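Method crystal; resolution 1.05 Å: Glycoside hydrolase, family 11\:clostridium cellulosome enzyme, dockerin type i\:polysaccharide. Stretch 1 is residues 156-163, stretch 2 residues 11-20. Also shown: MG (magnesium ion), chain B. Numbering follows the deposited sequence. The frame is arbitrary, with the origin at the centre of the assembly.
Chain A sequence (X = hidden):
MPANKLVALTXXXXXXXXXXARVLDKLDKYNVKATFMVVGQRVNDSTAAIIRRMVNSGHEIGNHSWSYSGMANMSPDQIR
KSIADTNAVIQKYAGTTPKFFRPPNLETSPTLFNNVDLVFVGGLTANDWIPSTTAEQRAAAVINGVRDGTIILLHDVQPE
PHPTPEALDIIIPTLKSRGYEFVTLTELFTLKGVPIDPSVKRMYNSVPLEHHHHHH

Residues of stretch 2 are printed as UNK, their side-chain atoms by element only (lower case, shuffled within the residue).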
# COMPACT_ATOMS: atom_id res chain seq x y z
N ASP A 156 -1.64 -3.18 -7.00
CA ASP A 156 -0.77 -4.00 -7.87
C ASP A 156 -1.55 -5.12 -8.48
O ASP A 156 -1.19 -5.60 -9.57
CB ASP A 156 0.54 -4.45 -7.25
CG ASP A 156 0.39 -5.14 -5.92
OD1 ASP A 156 -0.39 -4.67 -5.07
OD2 ASP A 156 1.19 -6.11 -5.71
N VAL A 157 -2.61 -5.60 -7.83
CA VAL A 157 -3.33 -6.77 -8.28
C VAL A 157 -4.83 -6.42 -8.38
O VAL A 157 -5.44 -6.00 -7.40
CB VAL A 157 -3.12 -7.93 -7.27
CG1 VAL A 157 -3.80 -9.19 -7.79
CG2 VAL A 157 -1.61 -8.21 -7.10
N GLN A 158 -5.39 -6.63 -9.56
CA GLN A 158 -6.83 -6.48 -9.88
C GLN A 158 -7.08 -7.36 -11.09
O GLN A 158 -6.16 -7.69 -11.84
CB GLN A 158 -7.17 -5.06 -10.28
CG GLN A 158 -7.31 -4.09 -9.11
CD GLN A 158 -8.51 -4.39 -8.32
OE1 GLN A 158 -9.68 -4.26 -8.84
NE2 GLN A 158 -8.33 -4.74 -7.08
N PRO A 159 -8.35 -7.71 -11.33
CA PRO A 159 -8.70 -8.35 -12.61
C PRO A 159 -8.26 -7.46 -13.78
O PRO A 159 -8.33 -6.24 -13.72
CB PRO A 159 -10.24 -8.49 -12.53
CG PRO A 159 -10.53 -8.55 -11.02
CD PRO A 159 -9.53 -7.54 -10.45
N GLU A 160 -7.87 -8.12 -14.87
CA GLU A 160 -7.38 -7.40 -16.05
C GLU A 160 -8.48 -7.06 -17.03
O GLU A 160 -9.56 -7.67 -17.00
CB GLU A 160 -6.28 -8.18 -16.68
CG GLU A 160 -5.11 -8.28 -15.70
CD GLU A 160 -3.93 -9.05 -16.22
OE1 GLU A 160 -3.09 -8.47 -16.93
OE2 GLU A 160 -3.84 -10.24 -15.88
N PRO A 161 -8.27 -6.06 -17.89
CA PRO A 161 -7.08 -5.20 -18.00
C PRO A 161 -6.73 -4.44 -16.75
O PRO A 161 -7.62 -3.91 -16.09
CB PRO A 161 -7.40 -4.26 -19.16
CG PRO A 161 -8.44 -4.93 -19.93
CD PRO A 161 -9.23 -5.76 -18.96
N HIS A 162 -5.42 -4.36 -16.44
CA HIS A 162 -4.98 -3.66 -15.26
C HIS A 162 -3.69 -2.88 -15.56
O HIS A 162 -2.60 -3.26 -15.10
CB HIS A 162 -4.75 -4.61 -14.08
CG HIS A 162 -4.56 -3.86 -12.80
ND1 HIS A 162 -5.42 -2.87 -12.33
CD2 HIS A 162 -3.61 -4.02 -11.87
CE1 HIS A 162 -4.96 -2.44 -11.16
NE2 HIS A 162 -3.86 -3.12 -10.86
N PRO A 163 -3.81 -1.76 -16.29
CA PRO A 163 -2.61 -1.03 -16.73
C PRO A 163 -2.05 -0.08 -15.68
O PRO A 163 -1.50 0.99 -16.01
CB PRO A 163 -3.10 -0.26 -17.95
CG PRO A 163 -4.57 0.01 -17.61
CD PRO A 163 -5.02 -1.30 -17.00
N UNK A 11 0.50 0.19 -2.84
CA UNK A 11 -0.15 -0.78 -3.72
C UNK A 11 -0.86 -1.83 -2.88
O UNK A 11 -0.24 -2.50 -2.07
c UNK A 11 2.83 1.20 -7.26
c UNK A 11 0.88 -1.49 -4.58
c UNK A 11 3.44 0.87 -6.09
c UNK A 11 1.00 -0.24 -6.75
c UNK A 11 2.84 -0.02 -5.22
c UNK A 11 1.59 -0.57 -5.53
c UNK A 11 1.62 0.66 -7.62
N UNK A 12 -2.16 -1.99 -3.11
CA UNK A 12 -2.95 -2.99 -2.39
C UNK A 12 -3.06 -4.31 -3.15
O UNK A 12 -2.90 -4.35 -4.37
o UNK A 12 -5.40 -0.80 -0.72
c UNK A 12 -4.35 -2.44 -2.09
c UNK A 12 -4.35 -1.44 -0.95
o UNK A 12 -3.31 -1.29 -0.28
N UNK A 13 -3.51 -5.34 -2.45
CA UNK A 13 -4.28 -6.52 -2.90
C UNK A 13 -3.42 -7.71 -3.33
O UNK A 13 -3.97 -8.78 -3.64
c UNK A 13 -5.32 -6.26 -4.00
c UNK A 13 -6.61 -5.58 -3.50
o UNK A 13 -6.69 -5.13 -2.33
o UNK A 13 -7.56 -5.52 -4.33
N UNK A 14 -2.10 -7.54 -3.33
CA UNK A 14 -1.19 -8.62 -3.66
C UNK A 14 -0.67 -9.35 -2.43
O UNK A 14 -1.21 -9.22 -1.34
N UNK A 15 0.36 -10.21 -2.60
CA UNK A 15 1.18 -10.33 -3.81
C UNK A 15 0.63 -11.29 -4.84
O UNK A 15 -0.03 -12.28 -4.49
c UNK A 15 2.48 -10.95 -3.21
c UNK A 15 1.99 -11.79 -2.07
c UNK A 15 0.93 -10.94 -1.44
N UNK A 16 0.97 -11.03 -6.08
CA UNK A 16 0.73 -11.96 -7.19
C UNK A 16 2.02 -12.07 -7.97
O UNK A 16 2.57 -11.05 -8.39
c UNK A 16 -0.78 -12.31 -9.22
o UNK A 16 -1.80 -13.00 -9.09
c UNK A 16 -0.40 -11.42 -8.06
o UNK A 16 -0.07 -12.35 -10.23
N UNK A 17 2.57 -13.27 -8.12
CA UNK A 17 3.87 -13.42 -8.78
C UNK A 17 3.92 -12.71 -10.12
O UNK A 17 4.94 -12.11 -10.44
c UNK A 17 4.66 -15.54 -7.67
o UNK A 17 4.33 -16.78 -7.47
n UNK A 17 5.34 -14.87 -6.81
c UNK A 17 4.24 -14.86 -8.95
N UNK A 18 2.89 -12.77 -10.92
CA UNK A 18 2.88 -12.14 -12.22
C UNK A 18 2.61 -10.65 -12.12
O UNK A 18 3.41 -9.79 -12.55
c UNK A 18 1.92 -12.07 -14.54
c UNK A 18 2.29 -14.28 -13.39
c UNK A 18 1.90 -12.82 -13.20
N UNK A 19 1.48 -10.26 -11.53
CA UNK A 19 1.07 -8.86 -11.57
C UNK A 19 1.95 -7.95 -10.67
O UNK A 19 2.26 -6.83 -11.05
c UNK A 19 -1.41 -10.10 -13.06
c UNK A 19 -1.37 -8.75 -12.42
c UNK A 19 -0.42 -8.67 -11.20
c UNK A 19 -2.75 -8.24 -12.03
N UNK A 20 2.34 -8.45 -9.51
CA UNK A 20 3.19 -7.66 -8.62
C UNK A 20 4.55 -7.43 -9.25
O UNK A 20 5.15 -6.37 -9.12
c UNK A 20 3.28 -8.30 -7.24
o UNK A 20 1.95 -8.45 -6.71
c UNK A 20 4.17 -7.50 -6.30
MG MG B . -8.17 -4.02 -1.31
O HOH W 1 -0.25 -5.49 -2.49
O HOH W 2 -7.60 -2.23 -2.10
O HOH W 3 -9.44 -4.27 -2.94
O HOH W 4 0.18 -5.12 -11.95
O HOH W 5 -9.13 -5.61 -0.46
O HOH W 6 -9.64 -2.73 -0.32

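Position 11 carries one carbon and then a ring of six carbons. Its CB lies 3.5 Å from Asp 156 OD1, while the ring leads away and meets Asp 156 N at its edge. This is Phe 11.

Position 12 has two carbons, the second bearing two oxygens, and its side chain points away from stretch 1. This is Asp 12. Its backbone O accepts a hydrogen bond from Asp 156 N at 3.1 Å.

Position 13 again has two carbons, the second with two oxygens. Its CB is 3.4 Å from Val 157 O. One oxygen binds the magnesium ion at 2.1 Å, as suits a carboxylate. This is Asp 13. Asp 13 OD2 lies 3.0 Å from Gln 158 NE2.

Position 14 has no side-chain atoms. Its CA sits 3.5 Å from Val 157 CG2. This is Gly 14. A CB here would clash with Asp 156 OD2, at 2.6 Å.

Position 15 has three carbons closing a ring onto the backbone N. It is Pro 15, with a cis peptide bond before it.

Position 16 has two carbons, the second with two oxygens. Its CB is 3.6 Å from Val 157 CG2. This is Asp 16. It caps the helix, with Asp 16 OD1 accepting from N of position 19 at 2.9 Å.

Position 17 has two carbons, the second with one oxygen and one nitrogen. It is Asn 17 and makes no contact with stretch 1.

Position 18 has one carbon carrying two more. It is Val 18, also without contact.

Position 19 has four carbons, forked at the second. The fork reaches Gln 158 O and Glu 160, and CB is 3.6 Å from Asp 156 O. This is Leu 19.

Position 20 has one carbon carrying an oxygen and a carbon. The oxygen is 2.7 Å from Asp 156 OD2. This is Thr 20, and Thr 20 OG1 donates to that carboxylate.

Asp 156 organises the contact. Its backbone N binds the strand, and its OD2 holds Thr 20 on the helix. Water 1 joins Asp 156 OD1 to Gly 14 N. Thr 20 OG1 also accepts from Asp 16 N at 2.8 Å, so the helix start and the carboxylate are linked. Val 157 packs beside this network, with CG2 4.3 Å from Leu 19 CB. Water 4 bridges the backbone oxygens of Asp 156 and Leu 19.

Stretch 2 11-20: FDDGPDNVLT
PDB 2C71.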